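Local coordinates for endoglucanase E-5 (Thermobifida fusca, PDB 2CKS), which hydrolyses internal beta-1,4-glucosidic linkages in cellulose, lichenin and cereal beta-D-glucans through its glycoside hydrolase family 5 catalytic domain, at residues 99-104 with 263-268; 120-125 with 132-137; 143-148 with 186-191; 154-159 with 166-171; 221-226 with 256-261. All blocks are in the same frame, centred on the assembly; numbering follows the deposited sequence. Where two conformers were deposited one is given.

Interaction 1 of 5, residues 99-104 with 263-268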
# COMPACT_ATOMS: atom_id res chain seq x y z
N ASP A 99 2.02 -4.26 -4.95
CA ASP A 99 2.80 -4.42 -3.74
C ASP A 99 3.60 -5.73 -3.76
O ASP A 99 3.07 -6.82 -3.61
CB ASP A 99 1.89 -4.34 -2.51
CG ASP A 99 2.54 -4.85 -1.25
OD1 ASP A 99 1.79 -5.33 -0.37
OD2 ASP A 99 3.77 -4.80 -1.03
N TRP A 100 4.90 -5.57 -3.98
CA TRP A 100 5.89 -6.63 -3.84
C TRP A 100 6.10 -6.86 -2.35
O TRP A 100 6.89 -6.19 -1.70
CB TRP A 100 7.16 -6.17 -4.55
CG TRP A 100 8.22 -7.21 -4.67
CD1 TRP A 100 9.38 -7.28 -3.96
CD2 TRP A 100 8.22 -8.32 -5.55
NE1 TRP A 100 10.11 -8.37 -4.36
CE2 TRP A 100 9.41 -9.04 -5.34
CE3 TRP A 100 7.32 -8.80 -6.52
CZ2 TRP A 100 9.72 -10.19 -6.04
CZ3 TRP A 100 7.63 -9.93 -7.22
CH2 TRP A 100 8.82 -10.62 -6.98
N HIS A 101 5.36 -7.82 -1.80
CA HIS A 101 5.11 -7.88 -0.37
C HIS A 101 6.13 -8.73 0.36
O HIS A 101 5.83 -9.80 0.89
CB HIS A 101 3.68 -8.36 -0.08
CG HIS A 101 3.20 -8.03 1.29
ND1 HIS A 101 2.57 -6.84 1.59
CD2 HIS A 101 3.24 -8.74 2.44
CE1 HIS A 101 2.25 -6.83 2.87
NE2 HIS A 101 2.64 -7.98 3.41
N ILE A 102 7.36 -8.22 0.38
CA ILE A 102 8.42 -8.86 1.14
C ILE A 102 8.22 -8.58 2.62
O ILE A 102 7.68 -7.53 3.01
CB ILE A 102 9.82 -8.40 0.67
CG1 ILE A 102 10.05 -6.90 0.92
CG2 ILE A 102 10.02 -8.74 -0.80
CD1 ILE A 102 11.06 -6.61 2.03
N LEU A 103 8.62 -9.54 3.44
CA LEU A 103 8.47 -9.44 4.89
C LEU A 103 9.52 -10.29 5.59
O LEU A 103 10.31 -9.78 6.39
CB LEU A 103 7.06 -9.88 5.29
CG LEU A 103 6.72 -9.85 6.78
CD1 LEU A 103 7.03 -8.48 7.39
CD2 LEU A 103 5.27 -10.23 7.00
N THR A 104 9.53 -11.59 5.28
CA THR A 104 10.51 -12.54 5.81
C THR A 104 10.93 -13.50 4.69
O THR A 104 10.09 -14.27 4.21
CB THR A 104 9.91 -13.37 6.98
OG1 THR A 104 9.41 -12.51 8.02
CG2 THR A 104 10.99 -14.21 7.67
N THR A 263 -3.84 3.16 2.50
CA THR A 263 -4.60 1.94 2.25
C THR A 263 -4.58 1.10 3.52
O THR A 263 -3.51 0.68 3.96
CB THR A 263 -4.01 1.14 1.05
OG1 THR A 263 -2.58 1.10 1.10
CG2 THR A 263 -4.34 1.81 -0.26
N LYS A 264 -5.76 0.84 4.09
CA LYS A 264 -5.85 0.12 5.35
C LYS A 264 -5.69 -1.39 5.14
O LYS A 264 -6.19 -1.95 4.17
CB LYS A 264 -7.18 0.40 6.05
CG LYS A 264 -7.34 -0.37 7.36
CD LYS A 264 -8.56 0.03 8.14
CE LYS A 264 -8.52 -0.58 9.52
NZ LYS A 264 -8.40 -2.07 9.48
N TRP A 265 -5.01 -2.02 6.08
CA TRP A 265 -4.88 -3.47 6.14
C TRP A 265 -6.08 -3.98 6.95
O TRP A 265 -6.21 -3.60 8.11
CB TRP A 265 -3.59 -3.78 6.89
CG TRP A 265 -3.13 -5.20 6.89
CD1 TRP A 265 -3.10 -6.04 7.96
CD2 TRP A 265 -2.54 -5.93 5.80
NE1 TRP A 265 -2.58 -7.26 7.59
CE2 TRP A 265 -2.22 -7.21 6.27
CE3 TRP A 265 -2.27 -5.63 4.45
CZ2 TRP A 265 -1.64 -8.19 5.47
CZ3 TRP A 265 -1.70 -6.60 3.65
CH2 TRP A 265 -1.39 -7.86 4.17
N ASN A 266 -6.97 -4.80 6.40
CA ASN A 266 -6.96 -5.30 5.03
C ASN A 266 -8.39 -5.69 4.59
O ASN A 266 -9.28 -5.83 5.43
CB ASN A 266 -6.03 -6.51 4.92
CG ASN A 266 -6.47 -7.66 5.81
OD1 ASN A 266 -7.38 -8.41 5.47
ND2 ASN A 266 -5.83 -7.79 6.98
N TYR A 267 -8.57 -5.87 3.28
CA TYR A 267 -9.85 -6.21 2.64
C TYR A 267 -9.96 -7.73 2.47
O TYR A 267 -9.73 -8.27 1.37
CB TYR A 267 -9.93 -5.50 1.28
CG TYR A 267 -11.33 -5.30 0.75
CD1 TYR A 267 -12.22 -4.42 1.38
CD2 TYR A 267 -11.76 -5.97 -0.39
CE1 TYR A 267 -13.49 -4.22 0.87
CE2 TYR A 267 -13.04 -5.77 -0.89
CZ TYR A 267 -13.90 -4.89 -0.26
OH TYR A 267 -15.18 -4.72 -0.75
N SER A 268 -10.23 -8.41 3.57
CA SER A 268 -10.38 -9.87 3.59
C SER A 268 -11.28 -10.25 4.75
O SER A 268 -11.65 -9.41 5.57
CB SER A 268 -9.03 -10.57 3.75
OG SER A 268 -8.65 -10.67 5.11

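Interaction 2 of 5, residues 120-125 with 132-137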
# COMPACT_ATOMS: atom_id res chain seq x y z
N ALA A 120 9.51 -5.89 -14.47
CA ALA A 120 9.71 -5.70 -15.91
C ALA A 120 8.46 -6.10 -16.67
O ALA A 120 8.01 -5.39 -17.56
CB ALA A 120 10.90 -6.49 -16.40
N GLU A 121 7.88 -7.24 -16.31
CA GLU A 121 6.67 -7.71 -16.98
C GLU A 121 5.48 -6.78 -16.71
O GLU A 121 4.73 -6.41 -17.63
CB GLU A 121 6.31 -9.14 -16.59
CG GLU A 121 5.01 -9.57 -17.24
CD GLU A 121 4.74 -11.05 -17.25
OE1 GLU A 121 3.59 -11.40 -17.60
OE2 GLU A 121 5.64 -11.85 -16.90
N ILE A 122 5.30 -6.38 -15.46
CA ILE A 122 4.17 -5.54 -15.08
C ILE A 122 4.30 -4.18 -15.75
O ILE A 122 3.35 -3.68 -16.34
CB ILE A 122 4.10 -5.38 -13.55
CG1 ILE A 122 3.82 -6.72 -12.87
CG2 ILE A 122 3.06 -4.32 -13.17
CD1 ILE A 122 2.50 -7.39 -13.20
N ALA A 123 5.48 -3.57 -15.66
CA ALA A 123 5.67 -2.23 -16.23
C ALA A 123 5.48 -2.20 -17.75
O ALA A 123 4.92 -1.25 -18.27
CB ALA A 123 7.04 -1.68 -15.85
N GLN A 124 5.96 -3.23 -18.45
CA GLN A 124 5.79 -3.28 -19.90
C GLN A 124 4.31 -3.42 -20.26
O GLN A 124 3.79 -2.65 -21.08
CB GLN A 124 6.59 -4.42 -20.53
CG GLN A 124 6.68 -4.34 -22.07
CD GLN A 124 5.54 -5.04 -22.81
OE1 GLN A 124 4.80 -5.85 -22.23
NE2 GLN A 124 5.40 -4.74 -24.10
N ARG A 125 3.62 -4.35 -19.61
CA ARG A 125 2.22 -4.61 -19.91
C ARG A 125 1.33 -3.41 -19.65
O ARG A 125 0.42 -3.12 -20.43
CB ARG A 125 1.71 -5.79 -19.08
CG ARG A 125 0.26 -6.18 -19.36
CD ARG A 125 0.07 -6.92 -20.66
NE ARG A 125 0.59 -8.29 -20.60
CZ ARG A 125 -0.06 -9.34 -20.06
NH1 ARG A 125 -1.26 -9.20 -19.51
NH2 ARG A 125 0.53 -10.53 -20.07
N VAL A 132 -1.48 3.24 -12.08
CA VAL A 132 -0.73 2.18 -11.41
C VAL A 132 0.51 2.78 -10.75
O VAL A 132 1.27 3.52 -11.39
CB VAL A 132 -0.33 1.09 -12.41
CG1 VAL A 132 0.40 -0.04 -11.72
CG2 VAL A 132 -1.56 0.55 -13.15
N LEU A 133 0.68 2.49 -9.46
CA LEU A 133 1.85 2.86 -8.67
C LEU A 133 2.55 1.55 -8.26
O LEU A 133 1.90 0.53 -8.05
CB LEU A 133 1.44 3.62 -7.41
CG LEU A 133 0.73 4.96 -7.58
CD1 LEU A 133 -0.74 4.79 -7.89
CD2 LEU A 133 0.91 5.82 -6.33
N TYR A 134 3.87 1.58 -8.16
CA TYR A 134 4.68 0.39 -7.91
C TYR A 134 5.31 0.46 -6.54
O TYR A 134 6.08 1.37 -6.26
CB TYR A 134 5.78 0.27 -8.97
CG TYR A 134 5.24 0.14 -10.36
CD1 TYR A 134 5.02 -1.10 -10.91
CD2 TYR A 134 4.94 1.25 -11.13
CE1 TYR A 134 4.52 -1.23 -12.18
CE2 TYR A 134 4.44 1.12 -12.41
CZ TYR A 134 4.23 -0.13 -12.93
OH TYR A 134 3.73 -0.27 -14.20
N GLU A 135 5.01 -0.50 -5.68
CA GLU A 135 5.57 -0.56 -4.33
C GLU A 135 6.60 -1.69 -4.32
O GLU A 135 6.25 -2.86 -4.30
CB GLU A 135 4.46 -0.81 -3.30
CG GLU A 135 4.96 -0.89 -1.86
CD GLU A 135 3.85 -0.96 -0.83
OE1 GLU A 135 4.15 -0.87 0.37
OE2 GLU A 135 2.66 -1.09 -1.23
N ILE A 136 7.88 -1.33 -4.32
CA ILE A 136 8.94 -2.28 -4.66
C ILE A 136 9.49 -3.14 -3.51
O ILE A 136 10.22 -4.10 -3.75
CB ILE A 136 10.10 -1.57 -5.39
CG1 ILE A 136 10.70 -0.47 -4.52
CG2 ILE A 136 9.61 -1.04 -6.74
CD1 ILE A 136 12.01 0.07 -5.03
N ALA A 137 9.11 -2.82 -2.27
CA ALA A 137 9.54 -3.59 -1.10
C ALA A 137 8.70 -3.23 0.13
O ALA A 137 9.06 -2.33 0.89
CB ALA A 137 11.03 -3.32 -0.82

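Interaction 3 of 5, residues 143-148 with 186-191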
# COMPACT_ATOMS: atom_id res chain seq x y z
N VAL A 143 17.73 -4.37 8.04
CA VAL A 143 18.68 -3.79 7.08
C VAL A 143 18.82 -2.28 7.26
O VAL A 143 17.91 -1.59 7.73
CB VAL A 143 18.30 -4.12 5.60
CG1 VAL A 143 18.43 -5.62 5.33
CG2 VAL A 143 16.91 -3.61 5.26
N SER A 144 19.98 -1.77 6.87
CA SER A 144 20.26 -0.34 6.95
C SER A 144 19.48 0.41 5.89
O SER A 144 19.08 -0.16 4.86
CB SER A 144 21.75 -0.08 6.73
OG SER A 144 22.13 -0.40 5.41
N TRP A 145 19.29 1.70 6.12
CA TRP A 145 18.71 2.57 5.11
C TRP A 145 19.55 2.59 3.83
O TRP A 145 19.01 2.52 2.73
CB TRP A 145 18.47 4.00 5.62
CG TRP A 145 18.06 4.88 4.48
CD1 TRP A 145 18.75 5.91 3.96
CD2 TRP A 145 16.89 4.72 3.66
NE1 TRP A 145 18.10 6.43 2.87
CE2 TRP A 145 16.95 5.71 2.67
CE3 TRP A 145 15.81 3.84 3.66
CZ2 TRP A 145 15.96 5.86 1.70
CZ3 TRP A 145 14.84 3.97 2.69
CH2 TRP A 145 14.92 4.97 1.72
N ALA A 146 20.88 2.65 3.95
CA ALA A 146 21.73 2.63 2.76
C ALA A 146 21.50 1.41 1.87
O ALA A 146 21.57 1.51 0.65
CB ALA A 146 23.20 2.77 3.12
N SER A 147 21.24 0.25 2.47
CA SER A 147 21.02 -0.96 1.69
C SER A 147 19.65 -0.93 1.01
O SER A 147 19.50 -1.46 -0.08
CB SER A 147 21.18 -2.21 2.54
OG SER A 147 20.05 -2.43 3.35
N ILE A 148 18.65 -0.32 1.66
CA ILE A 148 17.33 -0.18 1.03
C ILE A 148 17.44 0.77 -0.14
O ILE A 148 16.90 0.51 -1.20
CB ILE A 148 16.27 0.30 2.03
CG1 ILE A 148 16.08 -0.73 3.14
CG2 ILE A 148 14.94 0.54 1.30
CD1 ILE A 148 15.33 -0.19 4.34
N PRO A 186 12.85 9.49 10.04
CA PRO A 186 12.86 9.92 8.64
C PRO A 186 14.00 10.86 8.24
O PRO A 186 14.28 10.97 7.05
CB PRO A 186 11.50 10.63 8.47
CG PRO A 186 11.06 10.96 9.86
CD PRO A 186 11.67 9.97 10.77
N ALA A 187 14.66 11.50 9.19
CA ALA A 187 15.80 12.35 8.86
C ALA A 187 16.89 11.57 8.13
O ALA A 187 17.59 12.11 7.29
CB ALA A 187 16.36 13.01 10.11
N GLU A 188 17.03 10.28 8.45
CA GLU A 188 18.00 9.42 7.79
C GLU A 188 17.75 9.34 6.28
O GLU A 188 18.68 9.36 5.49
CB GLU A 188 17.91 8.03 8.40
CG GLU A 188 18.87 7.01 7.85
CD GLU A 188 18.99 5.81 8.74
OE1 GLU A 188 17.95 5.35 9.29
OE2 GLU A 188 20.12 5.31 8.89
N ILE A 189 16.48 9.26 5.90
CA ILE A 189 16.10 9.22 4.49
C ILE A 189 16.39 10.55 3.81
O ILE A 189 16.95 10.60 2.71
CB ILE A 189 14.59 8.88 4.35
CG1 ILE A 189 14.31 7.47 4.90
CG2 ILE A 189 14.12 9.01 2.89
CD1 ILE A 189 12.84 7.23 5.25
N ALA A 190 16.02 11.65 4.45
CA ALA A 190 16.19 12.98 3.86
C ALA A 190 17.65 13.30 3.62
O ALA A 190 17.97 13.96 2.63
CB ALA A 190 15.56 14.02 4.74
N ALA A 191 18.53 12.78 4.48
CA ALA A 191 19.98 13.00 4.36
C ALA A 191 20.62 12.16 3.27
O ALA A 191 21.71 12.48 2.81
CB ALA A 191 20.67 12.71 5.70
O HOH W 1 20.53 2.82 8.49

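Interaction 4 of 5, residues 154-159 with 166-171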
# COMPACT_ATOMS: atom_id res chain seq x y z
N GLU A 154 18.57 -0.30 -7.79
CA GLU A 154 18.66 -1.45 -8.69
C GLU A 154 17.32 -1.76 -9.40
O GLU A 154 17.31 -2.15 -10.56
CB GLU A 154 19.15 -2.70 -7.93
CG GLU A 154 20.58 -2.58 -7.42
CD GLU A 154 21.02 -3.72 -6.51
OE1 GLU A 154 20.62 -3.77 -5.34
OE2 GLU A 154 21.77 -4.58 -6.98
N VAL A 155 16.20 -1.57 -8.71
CA VAL A 155 14.89 -1.93 -9.26
C VAL A 155 14.26 -0.79 -10.05
O VAL A 155 13.63 -1.03 -11.07
CB VAL A 155 13.91 -2.38 -8.14
CG1 VAL A 155 12.53 -2.70 -8.69
CG2 VAL A 155 14.47 -3.57 -7.42
N ILE A 156 14.43 0.43 -9.57
CA ILE A 156 13.78 1.59 -10.20
C ILE A 156 14.07 1.69 -11.70
O ILE A 156 13.14 1.88 -12.47
CB ILE A 156 14.10 2.91 -9.42
CG1 ILE A 156 13.30 2.93 -8.12
CG2 ILE A 156 13.74 4.15 -10.25
CD1 ILE A 156 13.80 3.94 -7.12
N PRO A 157 15.32 1.57 -12.14
CA PRO A 157 15.62 1.65 -13.57
C PRO A 157 14.96 0.57 -14.42
O PRO A 157 14.67 0.82 -15.58
CB PRO A 157 17.15 1.51 -13.64
CG PRO A 157 17.63 1.77 -12.31
CD PRO A 157 16.55 1.44 -11.34
N VAL A 158 14.72 -0.61 -13.86
CA VAL A 158 14.03 -1.68 -14.57
C VAL A 158 12.60 -1.23 -14.89
O VAL A 158 12.12 -1.39 -16.00
CB VAL A 158 14.01 -2.99 -13.76
CG1 VAL A 158 13.15 -4.03 -14.45
CG2 VAL A 158 15.44 -3.50 -13.57
N ILE A 159 11.93 -0.64 -13.91
CA ILE A 159 10.59 -0.10 -14.12
C ILE A 159 10.59 1.10 -15.06
O ILE A 159 9.79 1.16 -15.99
CB ILE A 159 9.95 0.27 -12.76
CG1 ILE A 159 9.69 -1.00 -11.94
CG2 ILE A 159 8.65 1.04 -12.96
CD1 ILE A 159 9.40 -0.76 -10.50
N SER A 166 5.65 6.75 -14.03
CA SER A 166 4.88 6.13 -12.95
C SER A 166 5.52 6.42 -11.60
O SER A 166 6.73 6.65 -11.50
CB SER A 166 4.79 4.62 -13.17
OG SER A 166 6.07 4.03 -13.18
N VAL A 167 4.69 6.41 -10.57
CA VAL A 167 5.14 6.70 -9.23
C VAL A 167 5.59 5.41 -8.60
O VAL A 167 4.92 4.38 -8.74
CB VAL A 167 4.00 7.30 -8.40
CG1 VAL A 167 4.44 7.53 -6.96
CG2 VAL A 167 3.53 8.61 -9.03
N ILE A 168 6.72 5.46 -7.92
CA ILE A 168 7.26 4.31 -7.22
C ILE A 168 7.31 4.63 -5.73
O ILE A 168 7.75 5.70 -5.33
CB ILE A 168 8.64 3.93 -7.78
CG1 ILE A 168 8.48 3.43 -9.22
CG2 ILE A 168 9.32 2.89 -6.90
CD1 ILE A 168 9.77 3.37 -10.01
N ILE A 169 6.84 3.69 -4.92
CA ILE A 169 6.82 3.81 -3.47
C ILE A 169 7.91 2.89 -2.92
O ILE A 169 7.95 1.71 -3.21
CB ILE A 169 5.44 3.40 -2.89
CG1 ILE A 169 4.34 4.28 -3.48
CG2 ILE A 169 5.47 3.50 -1.37
CD1 ILE A 169 2.92 3.79 -3.19
N VAL A 170 8.78 3.45 -2.08
CA VAL A 170 9.94 2.75 -1.56
C VAL A 170 9.75 2.48 -0.07
O VAL A 170 9.49 3.39 0.70
CB VAL A 170 11.21 3.58 -1.76
CG1 VAL A 170 12.43 2.87 -1.16
CG2 VAL A 170 11.41 3.86 -3.24
N GLY A 171 9.89 1.22 0.32
CA GLY A 171 9.79 0.82 1.71
C GLY A 171 10.89 1.44 2.54
O GLY A 171 11.91 1.85 2.01

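Interaction 5 of 5, residues 221-226 with 256-261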
# COMPACT_ATOMS: atom_id res chain seq x y z
N ALA A 221 8.30 13.34 8.56
CA ALA A 221 8.64 12.85 7.23
C ALA A 221 7.93 13.67 6.17
O ALA A 221 8.51 13.98 5.13
CB ALA A 221 8.24 11.39 7.11
N SER A 222 6.68 14.03 6.44
CA SER A 222 5.86 14.72 5.45
C SER A 222 6.38 16.13 5.15
O SER A 222 6.05 16.70 4.11
CB SER A 222 4.39 14.74 5.89
OG SER A 222 4.18 15.64 6.96
N GLU A 223 7.20 16.69 6.05
CA GLU A 223 7.91 17.95 5.76
C GLU A 223 9.02 17.80 4.72
O GLU A 223 9.38 18.77 4.06
CB GLU A 223 8.59 18.52 7.02
CG GLU A 223 7.69 18.78 8.20
CD GLU A 223 6.68 19.88 7.96
OE1 GLU A 223 6.95 20.84 7.19
OE2 GLU A 223 5.60 19.79 8.57
N LEU A 224 9.58 16.59 4.60
CA LEU A 224 10.84 16.35 3.88
C LEU A 224 10.69 15.67 2.52
O LEU A 224 11.50 15.88 1.63
CB LEU A 224 11.77 15.49 4.75
CG LEU A 224 11.99 15.95 6.20
CD1 LEU A 224 12.60 14.86 7.05
CD2 LEU A 224 12.85 17.19 6.23
N PHE A 225 9.69 14.81 2.39
CA PHE A 225 9.52 14.00 1.18
C PHE A 225 8.10 13.44 1.14
O PHE A 225 7.40 13.49 2.15
CB PHE A 225 10.55 12.87 1.12
CG PHE A 225 10.72 12.12 2.40
CD1 PHE A 225 9.81 11.15 2.80
CD2 PHE A 225 11.83 12.35 3.22
CE1 PHE A 225 9.98 10.45 3.98
CE2 PHE A 225 12.00 11.66 4.40
CZ PHE A 225 11.08 10.70 4.78
N PRO A 226 7.65 12.93 -0.01
CA PRO A 226 6.29 12.38 -0.10
C PRO A 226 6.19 11.05 0.61
O PRO A 226 7.07 10.20 0.45
CB PRO A 226 6.07 12.22 -1.61
CG PRO A 226 7.20 12.97 -2.25
CD PRO A 226 8.35 12.84 -1.30
N ALA A 256 -5.16 13.61 6.63
CA ALA A 256 -6.05 14.49 5.88
C ALA A 256 -5.46 15.91 5.74
O ALA A 256 -5.50 16.51 4.66
CB ALA A 256 -7.42 14.54 6.55
N GLU A 257 -4.90 16.42 6.83
CA GLU A 257 -4.27 17.74 6.87
C GLU A 257 -3.10 17.82 5.88
O GLU A 257 -2.94 18.82 5.18
CB GLU A 257 -3.81 18.02 8.30
CG GLU A 257 -2.93 19.23 8.55
CD GLU A 257 -2.35 19.20 9.96
OE1 GLU A 257 -3.10 19.50 10.91
OE2 GLU A 257 -1.17 18.85 10.12
N ARG A 258 -2.32 16.75 5.79
CA ARG A 258 -1.10 16.72 4.98
C ARG A 258 -1.31 16.05 3.63
O ARG A 258 -0.37 15.91 2.84
CB ARG A 258 -0.00 16.00 5.75
CG ARG A 258 0.32 16.61 7.10
CD ARG A 258 0.99 17.94 7.00
NE ARG A 258 1.27 18.50 8.32
CZ ARG A 258 2.45 18.45 8.92
NH1 ARG A 258 3.50 17.88 8.33
NH2 ARG A 258 2.59 19.01 10.11
N LYS A 259 -2.56 15.65 3.36
CA LYS A 259 -2.94 14.93 2.15
C LYS A 259 -2.06 13.71 1.89
O LYS A 259 -1.65 13.43 0.76
CB LYS A 259 -3.01 15.89 0.95
CG LYS A 259 -4.04 17.01 1.16
CD LYS A 259 -4.67 17.47 -0.14
CE LYS A 259 -6.01 18.20 0.09
NZ LYS A 259 -7.19 17.28 0.04
N ILE A 260 -1.80 12.97 2.96
CA ILE A 260 -1.07 11.71 2.89
C ILE A 260 -2.05 10.57 2.59
O ILE A 260 -2.96 10.31 3.37
CB ILE A 260 -0.36 11.44 4.22
CG1 ILE A 260 0.71 12.51 4.48
CG2 ILE A 260 0.27 10.05 4.22
CD1 ILE A 260 1.18 12.56 5.92
N GLY A 261 -1.85 9.92 1.45
CA GLY A 261 -2.72 8.82 1.06
C GLY A 261 -2.51 7.60 1.94
O GLY A 261 -1.46 7.45 2.58

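Interaction 1 of 5, residues 99-104 with 263-268
The imidazole of His-101 and the indole of Trp-265 lie almost parallel, with 5° between their planes, yet they are slid so far apart that they barely overlap: the centroids of the His-101 ring and the Trp-265 six-membered ring are 5.5 Å apart. Only corners meet, and His-101 CE1 lies 4.0 Å from both Trp-265 CH2 and CZ3. One face of the indole carries Asn-266 CB, 3.6 Å above the plane and toward the rim. At the edge of the imidazole, nearly in its plane, sits the carboxylate of Asp-99; His-101 ND1 donates to the syn lone pair of Asp-99 OD1 at 2.6 Å, with an N-H...O angle of 159°. This fairly straight bond helps to fix the rotation of the imidazole, and Asp-99 OD1 is held in turn by Ser-63 OG. Both rings have CG anti to the backbone N (chi1 -161° in His-101), which sends the two side chains toward each other from opposite directions, inside the barrel. The peptide bond between Trp-265 and Asn-266 is cis. Both side chains touch Glu-231, the probable nucleophile. The arrangement belongs to the active-site mouth of a (beta/alpha)8 barrel, where residues at the C-terminal ends of strands 95-101 and 262-265 converge around the probable catalytic glutamates, Glu-139 and Glu-231, as in other family 5 cellulases.

Interaction 2 of 5, residues 120-125 with 132-137
Apolar contact between Ile-122 and Tyr-134 is made at the rim of the phenol: the CG2 methyl of Ile-122 lies 3.6 Å from Tyr-134 CE1, near the ring plane. In Ile-122 the CG2 branch is the one anti to the backbone N, and it does the touching, while the CG1 branch leads away from the tyrosine. One residue further along the helix, Ala-123 receives the far end of the phenol. Its CB is 4.3 Å from Tyr-134 CZ, and its CA comes to 3.4 Å from Tyr-134 OH, close enough to show that the tyrosine reaches right up to the helix backbone. From within its own strand, Val-132 CG1 sits 4.0 Å above one face of the Tyr-134 ring, toward the rim. These contacts close the beta-alpha-beta crossover formed by strand 95-101, helix 112-126 and strand 132-135, one of the repeating connections of the TIM barrel; Tyr-134 points outward from the sheet to the helix, and its strand neighbour Glu-135 points into the barrel, where it pairs with Arg-61.

The polar component lies outside the two segments. Tyr-134 OH is hydrogen-bonded to Asp-163 OD2, and Asp-163 is a ligand of the bound zinc and sodium ions, which makes the tyrosine a second-shell residue of that metal site. A phenylalanine in place of Tyr-134 would retain the ring contacts, but Asp-163 would probably lose a partner that helps to orient its carboxylate, and a gap would be likely to open beside Ala-123.

Interaction 3 of 5, residues 143-148 with 186-191
Apolar packing centres on the indole of Trp-145, whose one face is met by Ile-189. The CG1 of Ile-189 stands 3.8 Å from the centroid of the Trp-145 six-membered ring and only 7° off its normal, a well-centred CH-pi contact, while Ile-189 CG2 lies 3.8 Å from Trp-145 CZ2. The two side chains cross at about a right angle. With chi1 at 172°, CG of Trp-145 is anti to the backbone N, and the ring projects toward helix 187-191. Glu-188 slides past it in the opposite sense, its carboxylate carbon CD 3.6 Å from Trp-145 CB and its CG methylene also close.

Polar links run around this packing. A water accepts from Trp-145 N at 2.9 Å and donates to Glu-188 OE2 at 2.6 Å, bridging a first-turn N-H to the carboxylate. Ser-144 is the N-cap, its OG accepting from Ser-147 N at 3.1 Å. Trp-145 NE1 bonds to Asn-192 O, and Glu-188 OE1 pairs with Arg-173 and Ser-184.

The contact thus ties the start of helix 145-162 to the segment 186-191, which rests on helix 212-224 through Pro-186 and Ala-190, while Trp-145 and Ile-148 also reach Gly-171, just beyond strand 168-170.

Interaction 4 of 5, residues 154-159 with 166-171
Ile-168 drives its CD1 methyl between Ile-156 and Ile-159, and the tight part of the contact is gathered on that one atom. Ile-168 CD1 lies 3.9 Å from Ile-159 CG2 and 4.0 Å from Ile-156 CG1, so two residues three apart on the helix form the walls that receive it. The approach differs on the two sides: Ile-159 and Ile-168 reach toward each other tip to tip, whereas Ile-156 comes in at a slant, and Ile-156 CG1 also comes within 4.2 Å of Ile-168 CG2. In Ile-168 the CG1 branch is anti to the carbonyl carbon and the chain continues extended (chi2 164°), which carries CD1 well out from the strand toward the helix.

Away from this point the fit slackens. Val-170 gets no nearer than 4.6 Å to the helix segment and packs on Ile-199 of the next strand. At the other end Ser-166 has two conformers; in one of them its OG is 4.0 Å from Ile-159 CG2, a marginal and doubtful touch. The outer side of the helix is exposed at Pro-157, which points away from the strand. Having no N-H, Pro-157 cannot complete the bond to the preceding turn, and the helix kinks there, with Val-158 N making only a weak bond to Val-155 O.

Helix 145-162 and strand 168-170 complete a beta-alpha-beta unit begun by strand 132-135. Since methyl and methylene groups of branched side chains do nearly all the touching, the hold between the two segments probably rests on shape and the exclusion of water, with no directional bond between them.

Interaction 5 of 5, residues 221-226 with 256-261
A single guanidinium nitrogen, Arg-258 NH1, is shared by two consecutive residues of the facing helix: Ser-222 OG at 2.7 Å and Glu-223 OE2 at 2.8 Å. The serine lies at the guanidinium edge, near its plane, but the N-H...O angle of 122° marks the bond as weak despite its short length. The glutamate forms a salt bridge from an oblique position, its carboxylate turned 78° from the guanidinium plane, which rules out a flat two-pronged pairing. Glu-223 is bent at chi2 (-66°), and this fold brings OE2 round to the arginine. On its own side Arg-258 NE donates to the anti lone pair of Glu-257 OE2 at 3.1 Å, which makes a three-residue charge network. With an alanine in place of Arg-258, Glu-223 and Glu-257 would probably be left without the positive charge between them, and the end of Glu-223 would be free to turn.

Beneath the charges Ile-260 CD1 touches Ser-222 CB at 3.9 Å. Ser-222 OG is hydrogen-bonded to Arg-219 O as well. Lys-259, with positive phi, ends helix 245-258 in a Schellman motif, after which the chain turns inward and Ile-260 packs on Val-229.

The arrangement joins the C-terminal ends of helices 212-224 and 245-258, adjacent members of the outer helical layer of the TIM barrel, just before the chain enters strands 227-233 and 262-265.

Overall arrangement
Interactions 1 to 4 are buried and interaction 5 only partly. Interaction 1 lies at the barrel mouth near the probable catalytic glutamates, 2 and 4 between sheet and helices, and 3 further out in the helical layer. Interactions 2 and 4 are direct neighbours, Tyr-134 exchanging backbone hydrogen bonds with Val-167 and Ile-169, and Trp-100 N likewise ties interaction 1 to Glu-135. Interactions 3 and 4 share helix 145-162, at its start and middle. Interactions 3 and 5 meet through Pro-186, Ile-189, Ala-221 and Phe-225. Chemistry differs with place: slid aromatic rings in 1, a tyrosine rim on aliphatic groups in 2, contact between isoleucines in 4, a CH-pi contact with a bridging water in 3, a charge network in 5.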